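Local coordinates for CRISPR-associated protein CasA/Cse1 (Thermus thermophilus, PDB 4F3E) that forms the largest subunit of the type I-E Cascade complex and contributes to DNA target binding in CRISPR antiviral defence, at residues W14-K19 and A153-L158; V159-A164 and W243-V248; A186-T191 and L339-Q344; E319-L324 and Y359-G364. One frame throughout, in Å; residues are numbered along the deposited sequence.

Interaction 1: W14-K19 and A153-L158; sequences WIPVLK and AARALL
W14 and A154 come within 7.6 Å of each other, CA to CA, where the chain enters strand 15-19 beside helix 150-163; W14 and I15 share V26 as partner on strand 22-26, a classic bulge. The polar centre is the W14 carbonyl. R155 NE gives W14 O a short, nearly straight hydrogen bond of 2.7 Å (N-H...O 169°), the oxygen lying in the guanidinium plane, and R155 NH2 adds a weak second bond at 3.3 Å to W14 O. A bend in the arginine chain at chi3 (-126°) turns this edge to the carbonyl. P16 CG, 3.6 Å from R155 NE, lies over one guanidinium face. The indole carries the apolar half: W14 CE3 meets A154 CB at 3.8 Å, while L158 CD2 comes to the edge of the indole, 4.2 Å from W14 CH2. R155 CG also lies near the ring plane, and I15 CG1 sits over one indole face. W14 NE1 is bonded to L9 O, and helix 46-64 touches both W14 and P16 through L52. Since R155 NH2 also forms a salt bridge with E25, the buried guanidinium has both a neutral and an anionic partner, which probably stabilises its charge beside the bulge.

Interaction 2: V159-A164 and W243-V248; sequences VHQAFA and WPARGV
The H160 imidazole and the R246 guanidinium stand almost perpendicular, their planes 87° apart, and A164 CB lies over one face of each, 3.5 Å above the H160 ring and 3.7 Å above the R246 plane, offset toward the rim in both cases. The two side chains cross at about a right angle, with H160 NE2 approaching R246 CG obliquely at 3.3 Å. The W243 indole has P244 CD over one face and A245 CB in plane at an edge. Between these groups, the Q161 amide bonds to both the N-H and the C=O of R246. Its OE1 accepts a hydrogen bond from R246 N at 2.9 Å, with the donor above the carbonyl plane, and its NE2 gives a weak one to R246 O at 3.2 Å and another weak one to L108 O. A bend at chi2 (56°) folds the glutamine so that Q161 CG rests 3.1 Å from W243 O, which brings the amide to R246 N and O. The R246 guanidinium folds back on the residue before it: NH1 donates to A245 O at 2.9 Å, the oxygen in the guanidinium plane but the donor well above the A245 carbonyl plane, off its lone pairs, and NH2 reaches K178 O. H160 NE2 is bonded to Y262 OH. Helix segment 159-163 and strand segment 246-248 run nearly antiparallel (167°). Strand 257-269 lies beyond, its Y262 and M260 touching R246 and V248, while helix 46-64 packs against V159, A162 and F163.

Interaction 3: A186-T191 and L339-Q344; sequences ALFLPT and LRVLGQ
F188, L339 and V341 form the apolar centre on one face of a two-strand ladder. V341 CG2 lies over one face of the F188 ring, 4.3 Å from its CD2, and L339 CD2 comes up to the ring edge at 3.8 Å from F188 CD2. Nearby, A186 CB packs on V341 CG1 at 3.7 Å. With its CG anti to the backbone N (chi1 172°), L339 leans across toward its partner strand, and its CD1 also touches the P190 ring. The other face of the ladder carries L187, L189, R340 and L342, where L189 CD2 and L342 CD1 meet at 4.4 Å. Two hydrogen-bonded antiparallel pairs, L187 with L342 and L189 with R340, alternate with the non-hydrogen-bonded pairs F188-V341 and P190-L339. Within the second bonded pair, L189 N reaches R340 O at 2.7 Å, almost in line with the carbonyl, whereas R340 N meets L189 O at 3.1 Å from 55° above the carbonyl plane. Farther out, T191 crosses R340 at about a right angle, an apolar touch of T191 CG2 on R340 CD at 3.4 Å. Their polar ends turn to other partners: R340 NE forms a salt bridge with E49 OE2, and T191 OG1 bonds weakly to T338 O. The strands run antiparallel at 151°, strand 187-191 being an outer member of a three-stranded sheet with 337-347 in the middle and 350-361 beyond. Helix 46-64 covers L189 and L342 through H53, E49 and A50, and helix 195-202 touches L189, P190 and T191.

Interaction 4: E319-L324 and Y359-G364; sequences EHAENL and YPLPSG
In a three-stranded antiparallel sheet, the C-terminal part of the outer strand 350-361 leads through residues 362-364 toward helix 368-400, and this exit runs past helix 316-330. The helix meets L361 and G364, and no hydrogen bond joins the two segments directly. L361 carries the apolar part. Its CG lies anti to the backbone N (chi1 -172°), which extends the side chain toward the helix, where one methyl, CD2, does all the touching. That methyl rests on the helix backbone at 4.1 Å from E322 CA and reaches A321 CB at 4.5 Å, a loose van der Waals contact with two successive helix residues. A321 in turn packs against L201 of helix 195-202, so the small alanine side chain is shared between two neighbours. The polar part falls to E322. Its chain bends at chi2 (-83°), and this kink carries the carboxylate away from the helix to the residues after the strand. There E322 OE2 accepts a hydrogen bond from L366 N, two residues past G364. Two further bonds bind the same stretch to helix 316-330: Q325 NE2 donates to L361 O, and S363 OG, in a poorly ordered residue, is hydrogen-bonded to E329 OE2. A methyl contact and several hydrogen bonds from beyond the two segments thus join the strand exit to the helix. As it reaches for L366, E322 OE2 passes G364, 3.6 Å from its carbonyl carbon C.

Interactions 1 and 2 share helix 150-163, follow one another along the chain with centres about 16 Å apart, and touch where L157 CD1 packs on V248 CB at 4.0 Å. Interaction 3, centred about 4 Å from the centre of the molecule, connects both ways, its segments alternating along the chain with those of interactions 2 and 4. Toward interaction 2, F163 O and Q344 NE2 form a probable hydrogen bond; toward interaction 4, centres about 13 Å apart, L339 N and Y359 O form another, joining neighbouring strands of one sheet. Interactions 2 and 4 lie on opposite sides of that centre, centres about 31 Å apart. The four contacts thus link the N-terminal region, through the central sheet, to the approach to the C-terminal helices.

Interaction 1: W14-K19 and A153-L158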
loop_
_atom_site.group_PDB
_atom_site.type_symbol
_atom_site.label_atom_id
_atom_site.label_comp_id
_atom_site.label_asym_id
_atom_site.label_seq_id
_atom_site.Cartn_x
_atom_site.Cartn_y
_atom_site.Cartn_z
ATOM N N TRP A 14 0.359 -21.814 -4.722
ATOM C CA TRP A 14 0.980 -20.926 -3.739
ATOM C C TRP A 14 0.333 -19.548 -3.694
ATOM O O TRP A 14 0.513 -18.809 -2.727
ATOM C CB TRP A 14 2.490 -20.809 -3.970
ATOM C CG TRP A 14 2.830 -20.070 -5.224
ATOM C CD1 TRP A 14 2.680 -20.518 -6.499
ATOM C CD2 TRP A 14 3.369 -18.750 -5.323
ATOM N NE1 TRP A 14 3.091 -19.559 -7.399
ATOM C CE2 TRP A 14 3.518 -18.461 -6.704
ATOM C CE3 TRP A 14 3.748 -17.783 -4.385
ATOM C CZ2 TRP A 14 4.020 -17.251 -7.170
ATOM C CZ3 TRP A 14 4.255 -16.566 -4.850
ATOM C CH2 TRP A 14 4.382 -16.312 -6.230
ATOM N N ILE A 15 -0.427 -19.205 -4.727
ATOM C CA ILE A 15 -1.165 -17.946 -4.723
ATOM C C ILE A 15 -2.593 -18.166 -4.224
ATOM O O ILE A 15 -3.388 -18.791 -4.916
ATOM C CB ILE A 15 -1.227 -17.324 -6.110
ATOM C CG1 ILE A 15 0.184 -17.174 -6.685
ATOM C CG2 ILE A 15 -1.953 -15.975 -6.032
ATOM C CD1 ILE A 15 0.214 -16.763 -8.158
ATOM N N PRO A 16 -2.904 -17.664 -3.014
ATOM C CA PRO A 16 -4.205 -17.899 -2.359
ATOM C C PRO A 16 -5.277 -17.056 -3.012
ATOM O O PRO A 16 -5.183 -15.822 -3.005
ATOM C CB PRO A 16 -3.977 -17.429 -0.906
ATOM C CG PRO A 16 -2.466 -17.142 -0.791
ATOM C CD PRO A 16 -2.024 -16.812 -2.194
ATOM N N VAL A 17 -6.267 -17.706 -3.603
ATOM C CA VAL A 17 -7.332 -16.982 -4.280
ATOM C C VAL A 17 -8.701 -17.445 -3.835
ATOM O O VAL A 17 -8.878 -18.582 -3.391
ATOM C CB VAL A 17 -7.246 -17.165 -5.807
ATOM C CG1 VAL A 17 -6.200 -16.238 -6.375
ATOM C CG2 VAL A 17 -6.969 -18.604 -6.124
ATOM N N LEU A 18 -9.678 -16.568 -3.971
ATOM C CA LEU A 18 -11.026 -16.915 -3.565
ATOM C C LEU A 18 -11.775 -17.439 -4.776
ATOM O O LEU A 18 -11.924 -16.744 -5.775
ATOM C CB LEU A 18 -11.725 -15.702 -2.970
ATOM C CG LEU A 18 -13.043 -16.059 -2.281
ATOM C CD1 LEU A 18 -12.800 -17.098 -1.206
ATOM C CD2 LEU A 18 -13.679 -14.842 -1.681
ATOM N N LYS A 19 -12.197 -18.696 -4.706
ATOM C CA LYS A 19 -12.921 -19.303 -5.810
ATOM C C LYS A 19 -14.231 -19.859 -5.301
ATOM O O LYS A 19 -14.250 -20.845 -4.571
ATOM C CB LYS A 19 -12.112 -20.420 -6.475
ATOM C CG LYS A 19 -12.905 -21.175 -7.546
ATOM C CD LYS A 19 -12.023 -22.061 -8.414
ATOM C CE LYS A 19 -11.319 -23.112 -7.575
ATOM N NZ LYS A 19 -10.470 -24.039 -8.393
ATOM N N ALA A 153 7.246 -19.928 2.084
ATOM C CA ALA A 153 8.578 -19.402 1.860
ATOM C C ALA A 153 8.536 -18.501 0.627
ATOM O O ALA A 153 9.086 -17.413 0.618
ATOM C CB ALA A 153 9.561 -20.539 1.660
ATOM N N ALA A 154 7.842 -18.955 -0.405
ATOM C CA ALA A 154 7.756 -18.204 -1.643
ATOM C C ALA A 154 7.108 -16.850 -1.393
ATOM O O ALA A 154 7.583 -15.832 -1.880
ATOM C CB ALA A 154 6.963 -18.982 -2.664
ATOM N N ARG A 155 6.025 -16.837 -0.622
ATOM C CA ARG A 155 5.340 -15.585 -0.369
ATOM C C ARG A 155 6.166 -14.645 0.508
ATOM O O ARG A 155 6.203 -13.446 0.271
ATOM C CB ARG A 155 3.958 -15.821 0.250
ATOM C CG ARG A 155 2.888 -16.292 -0.711
ATOM C CD ARG A 155 1.536 -16.486 0.014
ATOM N NE ARG A 155 1.060 -17.824 -0.238
ATOM C CZ ARG A 155 0.898 -18.753 0.689
ATOM N NH1 ARG A 155 1.137 -18.475 1.952
ATOM N NH2 ARG A 155 0.476 -19.953 0.338
ATOM N N ALA A 156 6.809 -15.199 1.529
ATOM C CA ALA A 156 7.619 -14.406 2.434
ATOM C C ALA A 156 8.796 -13.760 1.676
ATOM O O ALA A 156 9.101 -12.587 1.863
ATOM C CB ALA A 156 8.118 -15.276 3.588
ATOM N N LEU A 157 9.444 -14.527 0.809
ATOM C CA LEU A 157 10.487 -13.992 -0.067
ATOM C C LEU A 157 10.005 -12.792 -0.893
ATOM O O LEU A 157 10.650 -11.745 -0.938
ATOM C CB LEU A 157 10.964 -15.095 -1.010
ATOM C CG LEU A 157 11.917 -14.732 -2.140
ATOM C CD1 LEU A 157 13.179 -14.081 -1.560
ATOM C CD2 LEU A 157 12.251 -15.981 -2.950
ATOM N N LEU A 158 8.865 -12.950 -1.554
ATOM C CA LEU A 158 8.347 -11.907 -2.438
ATOM C C LEU A 158 8.085 -10.613 -1.648
ATOM O O LEU A 158 8.378 -9.512 -2.101
ATOM C CB LEU A 158 7.071 -12.403 -3.104
ATOM C CG LEU A 158 6.735 -11.831 -4.469
ATOM C CD1 LEU A 158 7.849 -12.139 -5.433
ATOM C CD2 LEU A 158 5.415 -12.406 -4.962
#

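Interaction 2: V159-A164 and W243-V248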
loop_
_atom_site.group_PDB
_atom_site.type_symbol
_atom_site.label_atom_id
_atom_site.label_comp_id
_atom_site.label_asym_id
_atom_site.label_seq_id
_atom_site.Cartn_x
_atom_site.Cartn_y
_atom_site.Cartn_z
ATOM N N VAL A 159 7.558 -10.769 -0.439
ATOM C CA VAL A 159 7.266 -9.644 0.433
ATOM C C VAL A 159 8.528 -8.923 0.894
ATOM O O VAL A 159 8.623 -7.691 0.836
ATOM C CB VAL A 159 6.412 -10.098 1.648
ATOM C CG1 VAL A 159 6.472 -9.073 2.786
ATOM C CG2 VAL A 159 4.960 -10.359 1.209
ATOM N N HIS A 160 9.505 -9.691 1.346
ATOM C CA HIS A 160 10.723 -9.101 1.883
ATOM C C HIS A 160 11.434 -8.336 0.778
ATOM O O HIS A 160 11.946 -7.258 0.998
ATOM C CB HIS A 160 11.617 -10.201 2.450
ATOM C CG HIS A 160 12.882 -9.702 3.068
ATOM N ND1 HIS A 160 12.899 -9.000 4.252
ATOM C CD2 HIS A 160 14.172 -9.828 2.682
ATOM C CE1 HIS A 160 14.142 -8.697 4.562
ATOM N NE2 HIS A 160 14.940 -9.186 3.626
ATOM N N GLN A 161 11.398 -8.896 -0.425
ATOM C CA GLN A 161 12.088 -8.338 -1.586
ATOM C C GLN A 161 11.459 -7.007 -1.986
ATOM O O GLN A 161 12.087 -6.165 -2.624
ATOM C CB GLN A 161 12.036 -9.346 -2.750
ATOM C CG GLN A 161 13.288 -9.536 -3.555
ATOM C CD GLN A 161 14.478 -9.919 -2.725
ATOM O OE1 GLN A 161 14.801 -9.235 -1.766
ATOM N NE2 GLN A 161 15.162 -11.006 -3.105
ATOM N N ALA A 162 10.209 -6.805 -1.612
ATOM C CA ALA A 162 9.528 -5.562 -1.972
ATOM C C ALA A 162 9.454 -4.566 -0.834
ATOM O O ALA A 162 9.556 -3.374 -1.077
ATOM C CB ALA A 162 8.137 -5.829 -2.540
ATOM N N PHE A 163 9.290 -5.049 0.399
ATOM C CA PHE A 163 9.004 -4.169 1.537
ATOM C C PHE A 163 10.117 -3.970 2.587
ATOM O O PHE A 163 10.005 -3.054 3.404
ATOM C CB PHE A 163 7.700 -4.588 2.231
ATOM C CG PHE A 163 6.453 -4.334 1.411
ATOM C CD1 PHE A 163 5.897 -3.057 1.339
ATOM C CD2 PHE A 163 5.808 -5.378 0.744
ATOM C CE1 PHE A 163 4.716 -2.815 0.598
ATOM C CE2 PHE A 163 4.641 -5.147 -0.001
ATOM C CZ PHE A 163 4.100 -3.857 -0.072
ATOM N N ALA A 164 11.163 -4.807 2.575
ATOM C CA ALA A 164 12.302 -4.691 3.524
ATOM C C ALA A 164 12.803 -3.272 3.702
ATOM O O ALA A 164 13.183 -2.617 2.732
ATOM C CB ALA A 164 13.491 -5.586 3.103
ATOM N N TRP A 243 12.293 -6.214 -8.025
ATOM C CA TRP A 243 13.597 -5.806 -7.537
ATOM C C TRP A 243 14.237 -6.833 -6.611
ATOM O O TRP A 243 13.576 -7.380 -5.735
ATOM C CB TRP A 243 13.484 -4.459 -6.820
ATOM C CG TRP A 243 14.811 -3.767 -6.643
ATOM C CD1 TRP A 243 15.612 -3.820 -5.547
ATOM C CD2 TRP A 243 15.482 -2.930 -7.592
ATOM N NE1 TRP A 243 16.745 -3.079 -5.753
ATOM C CE2 TRP A 243 16.691 -2.516 -6.999
ATOM C CE3 TRP A 243 15.182 -2.494 -8.887
ATOM C CZ2 TRP A 243 17.602 -1.676 -7.649
ATOM C CZ3 TRP A 243 16.099 -1.660 -9.539
ATOM C CH2 TRP A 243 17.288 -1.264 -8.916
ATOM N N PRO A 244 15.541 -7.107 -6.817
ATOM C CA PRO A 244 16.313 -7.973 -5.918
ATOM C C PRO A 244 16.906 -7.177 -4.761
ATOM O O PRO A 244 18.117 -6.910 -4.757
ATOM C CB PRO A 244 17.428 -8.507 -6.819
ATOM C CG PRO A 244 17.297 -7.762 -8.151
ATOM C CD PRO A 244 16.351 -6.640 -7.949
ATOM N N ALA A 245 16.060 -6.808 -3.795
ATOM C CA ALA A 245 16.463 -5.887 -2.726
ATOM C C ALA A 245 17.474 -6.492 -1.753
ATOM O O ALA A 245 18.367 -5.801 -1.254
ATOM C CB ALA A 245 15.256 -5.344 -1.993
ATOM N N ARG A 246 17.335 -7.786 -1.502
ATOM C CA ARG A 246 18.245 -8.515 -0.629
ATOM C C ARG A 246 18.757 -9.769 -1.328
ATOM O O ARG A 246 18.121 -10.284 -2.242
ATOM C CB ARG A 246 17.525 -8.928 0.667
ATOM C CG ARG A 246 17.055 -7.771 1.528
ATOM C CD ARG A 246 18.210 -7.079 2.262
ATOM N NE ARG A 246 17.682 -5.969 3.045
ATOM C CZ ARG A 246 17.434 -4.766 2.542
ATOM N NH1 ARG A 246 17.704 -4.513 1.266
ATOM N NH2 ARG A 246 16.926 -3.818 3.314
ATOM N N GLY A 247 19.908 -10.265 -0.889
ATOM C CA GLY A 247 20.383 -11.545 -1.357
ATOM C C GLY A 247 19.769 -12.648 -0.530
ATOM O O GLY A 247 19.906 -12.680 0.692
ATOM N N VAL A 248 19.078 -13.563 -1.190
ATOM C CA VAL A 248 18.466 -14.651 -0.457
ATOM C C VAL A 248 18.698 -15.999 -1.128
ATOM O O VAL A 248 18.672 -16.098 -2.355
ATOM C CB VAL A 248 16.931 -14.445 -0.320
ATOM C CG1 VAL A 248 16.346 -15.595 0.457
ATOM C CG2 VAL A 248 16.600 -13.108 0.341
#

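Interaction 3: A186-T191 and L339-Q344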
loop_
_atom_site.group_PDB
_atom_site.type_symbol
_atom_site.label_atom_id
_atom_site.label_comp_id
_atom_site.label_asym_id
_atom_site.label_seq_id
_atom_site.Cartn_x
_atom_site.Cartn_y
_atom_site.Cartn_z
ATOM N N ALA A 186 2.344 4.173 0.465
ATOM C CA ALA A 186 1.060 3.475 0.346
ATOM C C ALA A 186 0.881 2.994 -1.089
ATOM O O ALA A 186 1.295 3.658 -2.027
ATOM C CB ALA A 186 -0.078 4.397 0.740
ATOM N N LEU A 187 0.289 1.831 -1.277
ATOM C CA LEU A 187 0.132 1.340 -2.641
ATOM C C LEU A 187 -1.324 1.390 -3.024
ATOM O O LEU A 187 -2.186 0.881 -2.288
ATOM C CB LEU A 187 0.710 -0.064 -2.792
ATOM C CG LEU A 187 2.210 -0.127 -2.444
ATOM C CD1 LEU A 187 2.750 -1.543 -2.576
ATOM C CD2 LEU A 187 3.017 0.838 -3.323
ATOM N N PHE A 188 -1.592 2.051 -4.150
ATOM C CA PHE A 188 -2.946 2.165 -4.677
ATOM C C PHE A 188 -3.260 0.976 -5.584
ATOM O O PHE A 188 -2.635 0.804 -6.636
ATOM C CB PHE A 188 -3.131 3.490 -5.425
ATOM C CG PHE A 188 -3.166 4.679 -4.534
ATOM C CD1 PHE A 188 -1.994 5.187 -3.993
ATOM C CD2 PHE A 188 -4.374 5.281 -4.202
ATOM C CE1 PHE A 188 -2.024 6.287 -3.134
ATOM C CE2 PHE A 188 -4.420 6.383 -3.335
ATOM C CZ PHE A 188 -3.240 6.890 -2.803
ATOM N N LEU A 189 -4.210 0.143 -5.165
ATOM C CA LEU A 189 -4.615 -0.998 -5.988
ATOM C C LEU A 189 -6.124 -1.024 -6.284
ATOM O O LEU A 189 -6.909 -1.593 -5.523
ATOM C CB LEU A 189 -4.206 -2.311 -5.317
ATOM C CG LEU A 189 -4.464 -3.580 -6.141
ATOM C CD1 LEU A 189 -3.191 -3.998 -6.869
ATOM C CD2 LEU A 189 -5.002 -4.751 -5.285
ATOM N N PRO A 190 -6.538 -0.405 -7.393
ATOM C CA PRO A 190 -7.952 -0.488 -7.774
ATOM C C PRO A 190 -8.353 -1.951 -7.949
ATOM O O PRO A 190 -7.544 -2.775 -8.377
ATOM C CB PRO A 190 -8.000 0.227 -9.123
ATOM C CG PRO A 190 -6.759 1.075 -9.155
ATOM C CD PRO A 190 -5.733 0.355 -8.359
ATOM N N THR A 191 -9.596 -2.269 -7.627
ATOM C CA THR A 191 -10.074 -3.641 -7.702
ATOM C C THR A 191 -11.467 -3.718 -8.309
ATOM O O THR A 191 -12.275 -2.796 -8.147
ATOM C CB THR A 191 -10.097 -4.303 -6.308
ATOM O OG1 THR A 191 -11.050 -3.633 -5.484
ATOM C CG2 THR A 191 -8.717 -4.227 -5.666
ATOM N N LEU A 339 -11.333 0.849 -4.410
ATOM C CA LEU A 339 -9.920 1.196 -4.293
ATOM C C LEU A 339 -9.363 0.656 -2.983
ATOM O O LEU A 339 -9.848 1.005 -1.902
ATOM C CB LEU A 339 -9.691 2.712 -4.386
ATOM C CG LEU A 339 -8.241 3.093 -4.060
ATOM C CD1 LEU A 339 -7.267 2.596 -5.139
ATOM C CD2 LEU A 339 -8.113 4.596 -3.864
ATOM N N ARG A 340 -8.368 -0.216 -3.095
ATOM C CA ARG A 340 -7.643 -0.734 -1.941
ATOM C C ARG A 340 -6.238 -0.107 -1.837
ATOM O O ARG A 340 -5.511 0.033 -2.827
ATOM C CB ARG A 340 -7.557 -2.263 -1.985
ATOM C CG ARG A 340 -8.881 -2.916 -1.827
ATOM C CD ARG A 340 -8.862 -4.325 -2.299
ATOM N NE ARG A 340 -8.305 -5.255 -1.338
ATOM C CZ ARG A 340 -9.019 -6.173 -0.699
ATOM N NH1 ARG A 340 -10.321 -6.260 -0.909
ATOM N NH2 ARG A 340 -8.432 -7.015 0.143
ATOM N N VAL A 341 -5.887 0.297 -0.623
ATOM C CA VAL A 341 -4.597 0.885 -0.347
ATOM C C VAL A 341 -3.880 -0.062 0.606
ATOM O O VAL A 341 -4.437 -0.450 1.632
ATOM C CB VAL A 341 -4.747 2.258 0.272
ATOM C CG1 VAL A 341 -3.382 2.850 0.588
ATOM C CG2 VAL A 341 -5.534 3.158 -0.652
ATOM N N LEU A 342 -2.660 -0.445 0.237
ATOM C CA LEU A 342 -1.910 -1.494 0.914
ATOM C C LEU A 342 -0.536 -0.958 1.296
ATOM O O LEU A 342 0.155 -0.355 0.469
ATOM C CB LEU A 342 -1.737 -2.712 -0.022
ATOM C CG LEU A 342 -3.011 -3.284 -0.633
ATOM C CD1 LEU A 342 -2.672 -4.368 -1.612
ATOM C CD2 LEU A 342 -3.906 -3.813 0.460
ATOM N N GLY A 343 -0.110 -1.180 2.530
ATOM C CA GLY A 343 1.248 -0.810 2.881
ATOM C C GLY A 343 1.680 -0.972 4.332
ATOM O O GLY A 343 0.960 -1.507 5.166
ATOM N N GLN A 344 2.891 -0.511 4.625
ATOM C CA GLN A 344 3.464 -0.633 5.944
ATOM C C GLN A 344 3.385 0.726 6.541
ATOM O O GLN A 344 3.581 1.704 5.834
ATOM C CB GLN A 344 4.961 -1.017 5.865
ATOM C CG GLN A 344 5.226 -2.386 5.296
ATOM C CD GLN A 344 6.694 -2.785 5.371
ATOM O OE1 GLN A 344 7.031 -3.812 5.952
ATOM N NE2 GLN A 344 7.569 -1.985 4.758
#

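Interaction 4: E319-L324 and Y359-G364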
loop_
_atom_site.group_PDB
_atom_site.type_symbol
_atom_site.label_atom_id
_atom_site.label_comp_id
_atom_site.label_asym_id
_atom_site.label_seq_id
_atom_site.Cartn_x
_atom_site.Cartn_y
_atom_site.Cartn_z
ATOM N N GLU A 319 -5.132 6.603 -11.736
ATOM C CA GLU A 319 -5.440 7.384 -12.927
ATOM C C GLU A 319 -6.007 6.504 -14.037
ATOM O O GLU A 319 -6.989 6.862 -14.680
ATOM C CB GLU A 319 -4.191 8.119 -13.408
ATOM C CG GLU A 319 -4.425 9.199 -14.457
ATOM C CD GLU A 319 -3.146 9.945 -14.830
ATOM O OE1 GLU A 319 -2.054 9.336 -14.772
ATOM O OE2 GLU A 319 -3.230 11.140 -15.185
ATOM N N HIS A 320 -5.390 5.344 -14.246
ATOM C CA HIS A 320 -5.761 4.449 -15.345
ATOM C C HIS A 320 -7.116 3.798 -15.082
ATOM O O HIS A 320 -7.931 3.694 -15.980
ATOM C CB HIS A 320 -4.668 3.381 -15.556
ATOM C CG HIS A 320 -5.125 2.170 -16.318
ATOM N ND1 HIS A 320 -5.304 2.172 -17.688
ATOM C CD2 HIS A 320 -5.435 0.922 -15.898
ATOM C CE1 HIS A 320 -5.698 0.972 -18.075
ATOM N NE2 HIS A 320 -5.789 0.193 -17.013
ATOM N N ALA A 321 -7.356 3.383 -13.836
ATOM C CA ALA A 321 -8.630 2.771 -13.471
ATOM C C ALA A 321 -9.778 3.748 -13.684
ATOM O O ALA A 321 -10.814 3.392 -14.252
ATOM C CB ALA A 321 -8.607 2.244 -12.029
ATOM N N GLU A 322 -9.567 4.987 -13.254
ATOM C CA GLU A 322 -10.590 6.019 -13.312
ATOM C C GLU A 322 -10.927 6.329 -14.780
ATOM O O GLU A 322 -12.080 6.594 -15.138
ATOM C CB GLU A 322 -10.107 7.257 -12.529
ATOM C CG GLU A 322 -11.164 8.328 -12.221
ATOM C CD GLU A 322 -11.417 9.312 -13.382
ATOM O OE1 GLU A 322 -10.776 9.176 -14.451
ATOM O OE2 GLU A 322 -12.263 10.225 -13.219
ATOM N N ASN A 323 -9.917 6.266 -15.633
ATOM C CA ASN A 323 -10.115 6.472 -17.059
ATOM C C ASN A 323 -10.911 5.312 -17.650
ATOM O O ASN A 323 -11.846 5.493 -18.413
ATOM C CB ASN A 323 -8.751 6.583 -17.749
ATOM C CG ASN A 323 -8.865 6.911 -19.221
ATOM O OD1 ASN A 323 -9.632 7.787 -19.613
ATOM N ND2 ASN A 323 -8.108 6.196 -20.051
ATOM N N LEU A 324 -10.500 4.109 -17.291
ATOM C CA LEU A 324 -11.117 2.894 -17.786
ATOM C C LEU A 324 -12.589 2.839 -17.376
ATOM O O LEU A 324 -13.461 2.470 -18.157
ATOM C CB LEU A 324 -10.355 1.688 -17.245
ATOM C CG LEU A 324 -10.678 0.323 -17.829
ATOM C CD1 LEU A 324 -10.376 0.307 -19.310
ATOM C CD2 LEU A 324 -9.851 -0.726 -17.104
ATOM N N TYR A 359 -11.713 1.939 -0.075
ATOM C CA TYR A 359 -12.569 3.068 -0.412
ATOM C C TYR A 359 -13.284 2.806 -1.745
ATOM O O TYR A 359 -12.826 2.014 -2.557
ATOM C CB TYR A 359 -11.759 4.378 -0.519
ATOM C CG TYR A 359 -10.813 4.679 0.631
ATOM C CD1 TYR A 359 -11.252 5.378 1.736
ATOM C CD2 TYR A 359 -9.467 4.280 0.596
ATOM C CE1 TYR A 359 -10.415 5.673 2.786
ATOM C CE2 TYR A 359 -8.610 4.572 1.653
ATOM C CZ TYR A 359 -9.101 5.270 2.754
ATOM O OH TYR A 359 -8.300 5.582 3.834
ATOM N N PRO A 360 -14.412 3.490 -1.972
ATOM C CA PRO A 360 -15.062 3.577 -3.284
ATOM C C PRO A 360 -14.113 4.222 -4.274
ATOM O O PRO A 360 -13.322 5.056 -3.865
ATOM C CB PRO A 360 -16.217 4.564 -3.046
ATOM C CG PRO A 360 -16.364 4.667 -1.597
ATOM C CD PRO A 360 -15.033 4.387 -0.990
ATOM N N LEU A 361 -14.184 3.857 -5.548
ATOM C CA LEU A 361 -13.542 4.654 -6.586
ATOM C C LEU A 361 -14.623 5.424 -7.347
ATOM O O LEU A 361 -15.256 4.900 -8.267
ATOM C CB LEU A 361 -12.718 3.782 -7.531
ATOM C CG LEU A 361 -11.870 4.592 -8.509
ATOM C CD1 LEU A 361 -10.442 4.408 -8.130
ATOM C CD2 LEU A 361 -12.076 4.129 -9.935
ATOM N N PRO A 362 -14.853 6.674 -6.947
ATOM C CA PRO A 362 -16.014 7.437 -7.413
ATOM C C PRO A 362 -16.021 7.655 -8.921
ATOM O O PRO A 362 -14.983 7.946 -9.530
ATOM C CB PRO A 362 -15.863 8.776 -6.694
ATOM C CG PRO A 362 -14.958 8.496 -5.539
ATOM C CD PRO A 362 -14.016 7.448 -6.025
ATOM N N SER A 363 -17.210 7.535 -9.501
ATOM C CA SER A 363 -17.422 7.664 -10.938
ATOM C C SER A 363 -16.504 8.683 -11.621
ATOM O O SER A 363 -15.645 8.316 -12.429
ATOM C CB SER A 363 -18.887 8.003 -11.212
ATOM O OG SER A 363 -19.245 7.687 -12.542
ATOM N N GLY A 364 -16.677 9.960 -11.308
ATOM C CA GLY A 364 -15.898 10.979 -11.990
ATOM C C GLY A 364 -14.864 11.673 -11.121
ATOM O O GLY A 364 -14.698 12.901 -11.191
#